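Local coordinates for protein aminoglycoside N(6')-acetyltransferase type 1 (Salmonella choleraesuis, PDB 2VBQ) that transfers an acetyl group from acetyl-CoA to the 6'-amino group of aminoglycoside antibiotics, conferring resistance to drugs such as amikacin and tobramycin, at residues L31-G36 and G72-F77. Numbering follows the deposited sequence.
Sequences LEHWRG and GVAIGF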
loop_
_atom_site.group_PDB
_atom_site.type_symbol
_atom_site.label_atom_id
_atom_site.label_comp_id
_atom_site.label_asym_id
_atom_site.label_seq_id
_atom_site.Cartn_x
_atom_site.Cartn_y
_atom_site.Cartn_z
ATOM N N LEU A 31 -17.271 -14.946 -13.680
ATOM C CA LEU A 31 -15.915 -14.680 -14.159
ATOM C C LEU A 31 -15.897 -13.934 -15.480
ATOM O O LEU A 31 -15.113 -12.999 -15.639
ATOM C CB LEU A 31 -15.096 -15.962 -14.315
ATOM C CG LEU A 31 -14.286 -16.516 -13.141
ATOM C CD1 LEU A 31 -13.676 -17.864 -13.559
ATOM C CD2 LEU A 31 -13.201 -15.538 -12.698
ATOM N N GLU A 32 -16.729 -14.352 -16.433
ATOM C CA GLU A 32 -16.810 -13.631 -17.744
ATOM C C GLU A 32 -17.394 -12.211 -17.641
ATOM O O GLU A 32 -16.922 -11.312 -18.313
ATOM C CB GLU A 32 -17.581 -14.442 -18.787
ATOM C CG GLU A 32 -16.845 -15.713 -19.234
ATOM C CD GLU A 32 -16.973 -16.857 -18.244
ATOM O OE1 GLU A 32 -17.754 -16.760 -17.259
ATOM O OE2 GLU A 32 -16.279 -17.880 -18.461
ATOM N N HIS A 33 -18.410 -12.024 -16.797
ATOM C CA HIS A 33 -18.933 -10.688 -16.510
ATOM C C HIS A 33 -17.807 -9.776 -16.009
ATOM O O HIS A 33 -17.649 -8.642 -16.483
ATOM C CB HIS A 33 -20.016 -10.725 -15.441
ATOM C CG HIS A 33 -21.298 -11.368 -15.862
ATOM N ND1 HIS A 33 -21.830 -11.230 -17.126
ATOM C CD2 HIS A 33 -22.186 -12.108 -15.160
ATOM C CE1 HIS A 33 -22.976 -11.888 -17.192
ATOM N NE2 HIS A 33 -23.219 -12.420 -16.010
ATOM N N TRP A 34 -17.036 -10.283 -15.045
ATOM C CA TRP A 34 -15.935 -9.540 -14.431
ATOM C C TRP A 34 -14.791 -9.212 -15.404
ATOM O O TRP A 34 -14.408 -8.049 -15.535
ATOM C CB TRP A 34 -15.436 -10.312 -13.209
ATOM C CG TRP A 34 -14.258 -9.748 -12.522
ATOM C CD1 TRP A 34 -14.226 -8.679 -11.662
ATOM C CD2 TRP A 34 -12.921 -10.252 -12.595
ATOM N NE1 TRP A 34 -12.931 -8.483 -11.202
ATOM C CE2 TRP A 34 -12.114 -9.428 -11.769
ATOM C CE3 TRP A 34 -12.326 -11.326 -13.276
ATOM C CZ2 TRP A 34 -10.741 -9.663 -11.582
ATOM C CZ3 TRP A 34 -10.946 -11.553 -13.112
ATOM C CH2 TRP A 34 -10.173 -10.727 -12.261
ATOM N N ARG A 35 -14.265 -10.220 -16.099
ATOM C CA ARG A 35 -13.241 -10.004 -17.120
ATOM C C ARG A 35 -13.716 -8.999 -18.215
ATOM O O ARG A 35 -12.950 -8.145 -18.648
ATOM C CB ARG A 35 -12.847 -11.337 -17.782
ATOM C CG ARG A 35 -12.136 -12.391 -16.912
ATOM C CD ARG A 35 -11.564 -13.511 -17.864
ATOM N NE ARG A 35 -11.750 -14.861 -17.316
ATOM C CZ ARG A 35 -12.621 -15.756 -17.788
ATOM N NH1 ARG A 35 -13.392 -15.470 -18.838
ATOM N NH2 ARG A 35 -12.722 -16.952 -17.215
ATOM N N GLY A 36 -14.982 -9.078 -18.623
ATOM C CA GLY A 36 -15.508 -8.151 -19.649
ATOM C C GLY A 36 -15.449 -6.686 -19.226
ATOM O O GLY A 36 -15.131 -5.796 -20.036
ATOM N N GLY A 72 -29.983 -8.953 -15.499
ATOM C CA GLY A 72 -29.152 -10.059 -15.988
ATOM C C GLY A 72 -27.836 -9.650 -16.656
ATOM O O GLY A 72 -27.116 -10.501 -17.156
ATOM N N VAL A 73 -27.527 -8.347 -16.670
ATOM C CA VAL A 73 -26.261 -7.853 -17.224
ATOM C C VAL A 73 -25.394 -7.288 -16.110
ATOM O O VAL A 73 -25.904 -6.863 -15.084
ATOM C CB VAL A 73 -26.428 -6.767 -18.346
ATOM C CG1 VAL A 73 -27.017 -7.363 -19.619
ATOM C CG2 VAL A 73 -27.251 -5.514 -17.885
ATOM N N ALA A 74 -24.088 -7.282 -16.339
ATOM C CA ALA A 74 -23.138 -6.730 -15.388
ATOM C C ALA A 74 -22.790 -5.303 -15.794
ATOM O O ALA A 74 -22.303 -5.044 -16.913
ATOM C CB ALA A 74 -21.895 -7.611 -15.332
ATOM N N ILE A 75 -23.074 -4.364 -14.892
ATOM C CA ILE A 75 -22.945 -2.967 -15.222
ATOM C C ILE A 75 -21.777 -2.284 -14.505
ATOM O O ILE A 75 -21.485 -1.124 -14.769
ATOM C CB ILE A 75 -24.268 -2.210 -14.982
ATOM C CG1 ILE A 75 -24.676 -2.231 -13.480
ATOM C CG2 ILE A 75 -25.397 -2.807 -15.853
ATOM C CD1 ILE A 75 -25.999 -1.478 -13.208
ATOM N N GLY A 76 -21.135 -2.990 -13.576
ATOM C CA GLY A 76 -19.934 -2.438 -12.940
ATOM C C GLY A 76 -19.302 -3.446 -12.013
ATOM O O GLY A 76 -19.899 -4.510 -11.760
ATOM N N PHE A 77 -18.098 -3.137 -11.530
ATOM C CA PHE A 77 -17.419 -4.027 -10.592
ATOM C C PHE A 77 -16.481 -3.277 -9.674
ATOM O O PHE A 77 -16.081 -2.123 -9.923
ATOM C CB PHE A 77 -16.638 -5.162 -11.313
ATOM C CG PHE A 77 -15.316 -4.728 -11.836
ATOM C CD1 PHE A 77 -15.246 -3.947 -13.008
ATOM C CD2 PHE A 77 -14.127 -5.063 -11.158
ATOM C CE1 PHE A 77 -14.009 -3.496 -13.484
ATOM C CE2 PHE A 77 -12.884 -4.623 -11.637
ATOM C CZ PHE A 77 -12.824 -3.852 -12.802
#
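Trp-34 and Phe-77 make the inner of two separate touching points between the first turns of helix 31-41 and the start of strand 73-83. The pyrrole side of the indole does the touching: Trp-34 NE1 lies 3.6 Å from Phe-77 CD2, and Trp-34 CD1 lies 3.7 Å from the same carbon. The planes of the five-membered ring and the phenyl ring stand at 86°, with centroids 5.1 Å apart. At the second point the Ala-74 methyl packs against the CB methylene of His-33 (CB to CB 3.6 Å) and the start of its imidazole, with Ala-74 CB 3.8 Å from His-33 CG. No hydrogen bond joins the two segments, and together they bury a modest 210 Å². Both belong to the GNAT fold, in which this helix packs against the antiparallel part of the central sheet, over strands 63-70 and 73-83; strand 73-83 lies between 63-70 and 95-103. The indole reaches Phe-77 because Trp-34 CG is anti to the backbone N (chi1 176°); its NE1 is then held by a hydrogen bond to Asp-79 OD1, further along the same strand as Phe-77, which should fix the ring's rotation. Ile-67 of strand 63-70 touches both Trp-34 and Ala-74, while Leu-37, one turn beyond His-33, packs on both Ala-74 and Phe-77. Phe-77 also lies about 4 Å, side chain to side chain, from the acetyl-CoA-binding residue Phe-102.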